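Local coordinates for SPT6 (Antonospora locustae, PDB 2XP1), which is a transcription elongation factor, probably also a histone chaperone, whose C-terminal tandem SH2 domains enable its interaction with RNA polymerase II, at residues A[81-84]-A[85-89]. Sequence-based numbering, arbitrary orientation.
Sequences DEVI and SVYVR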
loop_
_atom_site.group_PDB
_atom_site.type_symbol
_atom_site.label_atom_id
_atom_site.label_comp_id
_atom_site.label_asym_id
_atom_site.label_seq_id
_atom_site.Cartn_x
_atom_site.Cartn_y
_atom_site.Cartn_z
ATOM N N ASP A 81 3.497 13.337 14.751
ATOM C CA ASP A 81 4.350 13.971 13.720
ATOM C C ASP A 81 4.602 13.018 12.565
ATOM O O ASP A 81 4.542 13.426 11.419
ATOM C CB ASP A 81 5.729 14.367 14.295
ATOM C CG ASP A 81 5.702 15.665 15.092
ATOM O OD1 ASP A 81 4.618 16.239 15.303
ATOM O OD2 ASP A 81 6.800 16.092 15.516
ATOM N N GLU A 82 4.933 11.758 12.872
ATOM C CA GLU A 82 5.115 10.738 11.831
ATOM C C GLU A 82 3.824 10.493 11.040
ATOM O O GLU A 82 3.899 10.339 9.840
ATOM C CB GLU A 82 5.739 9.422 12.348
ATOM C CG GLU A 82 6.265 8.493 11.204
ATOM C CD GLU A 82 6.847 7.148 11.668
ATOM O OE1 GLU A 82 6.388 6.580 12.666
ATOM O OE2 GLU A 82 7.782 6.634 11.029
ATOM N N VAL A 83 2.645 10.479 11.670
ATOM C CA VAL A 83 1.363 10.398 10.896
ATOM C C VAL A 83 1.338 11.521 9.859
ATOM O O VAL A 83 1.053 11.301 8.671
ATOM C CB VAL A 83 0.097 10.502 11.807
ATOM C CG1 VAL A 83 -1.172 10.612 11.006
ATOM C CG2 VAL A 83 0.009 9.342 12.725
ATOM N N ILE A 84 1.677 12.733 10.291
ATOM C CA ILE A 84 1.649 13.879 9.384
ATOM C C ILE A 84 2.639 13.825 8.209
ATOM O O ILE A 84 2.245 14.069 7.048
ATOM C CB ILE A 84 1.737 15.169 10.179
ATOM C CG1 ILE A 84 0.417 15.325 10.932
ATOM C CG2 ILE A 84 1.907 16.379 9.238
ATOM C CD1 ILE A 84 0.614 15.684 12.275
ATOM N N SER A 85 3.907 13.505 8.481
ATOM C CA SER A 85 4.896 13.465 7.390
ATOM C C SER A 85 4.701 12.246 6.532
ATOM O O SER A 85 4.637 12.349 5.312
ATOM C CB SER A 85 6.357 13.571 7.882
ATOM O OG SER A 85 6.632 12.722 8.977
ATOM N N VAL A 86 4.541 11.094 7.168
ATOM C CA VAL A 86 4.478 9.854 6.422
ATOM C C VAL A 86 3.154 9.719 5.728
ATOM O O VAL A 86 3.090 9.149 4.663
ATOM C CB VAL A 86 4.806 8.606 7.301
ATOM C CG1 VAL A 86 4.393 7.322 6.615
ATOM C CG2 VAL A 86 6.274 8.554 7.598
ATOM N N TYR A 87 2.101 10.287 6.305
ATOM C CA TYR A 87 0.756 9.988 5.838
ATOM C C TYR A 87 0.001 11.175 5.273
ATOM O O TYR A 87 -0.466 11.120 4.130
ATOM C CB TYR A 87 -0.020 9.253 6.935
ATOM C CG TYR A 87 -1.351 8.750 6.499
ATOM C CD1 TYR A 87 -1.454 7.655 5.634
ATOM C CD2 TYR A 87 -2.508 9.361 6.942
ATOM C CE1 TYR A 87 -2.692 7.176 5.226
ATOM C CE2 TYR A 87 -3.758 8.902 6.539
ATOM C CZ TYR A 87 -3.844 7.795 5.680
ATOM O OH TYR A 87 -5.096 7.333 5.263
ATOM N N VAL A 88 -0.084 12.263 6.041
ATOM C CA VAL A 88 -0.840 13.470 5.625
ATOM C C VAL A 88 -0.193 14.343 4.501
ATOM O O VAL A 88 -0.856 14.686 3.523
ATOM C CB VAL A 88 -1.218 14.343 6.866
ATOM C CG1 VAL A 88 -2.022 15.535 6.467
ATOM C CG2 VAL A 88 -1.991 13.515 7.915
ATOM N N ARG A 89 1.081 14.726 4.635
ATOM C CA ARG A 89 1.714 15.585 3.611
ATOM C C ARG A 89 1.596 15.023 2.181
ATOM O O ARG A 89 1.212 15.768 1.263
ATOM C CB ARG A 89 3.165 15.986 3.959
ATOM C CG ARG A 89 3.232 16.980 5.122
ATOM C CD ARG A 89 4.540 17.792 5.164
ATOM N NE ARG A 89 5.502 17.323 6.179
ATOM C CZ ARG A 89 5.445 17.584 7.497
ATOM N NH1 ARG A 89 4.454 18.314 8.025
ATOM N NH2 ARG A 89 6.390 17.101 8.301
#
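Ser85 returns twice to the carbonyl of Asp81, one turn earlier in helix 80-100. Its amide makes the regular helical bond, with Ser85 N 3.0 Å from Asp81 O. Ser85 OG sits between its own backbone N and carbonyl carbon (chi1 46°), which turns it back to the preceding turn, where it donates a longer bond of 3.3 Å to Asp81 O, tilted 33° from the carbonyl plane. Without the hydroxyl, as with an alanine here, Asp81 O would probably keep just the Ser85 amide of its two donors in this turn. Further on, the spacing widens: Arg89 N reaches Ile84 O at 2.8 Å, five residues back, the signature of a pi-type turn.

Apolar contacts follow the same spiral. The extended Glu82 chain runs alongside Val86, Glu82 CG 3.6 Å from Val86 CG2, while Glu82 OE1 accepts from Glu78 N. Val83 CG1 and Ile84 CG1 each lie 4.3 Å from Val88 CG2; Val83 also packs on Ile63 and Phe77, Ile84 on Phe36, and Val88 on Phe36 and Leu49.

Arg89, bent at chi3, makes a van der Waals approach, NH1 3.4 Å from the Ile84 CG2 methyl.

The chemistry is thus divided: aliphatic branches seat the helix on the sheet, while the serine hydroxyl finds its acceptor within the helix itself.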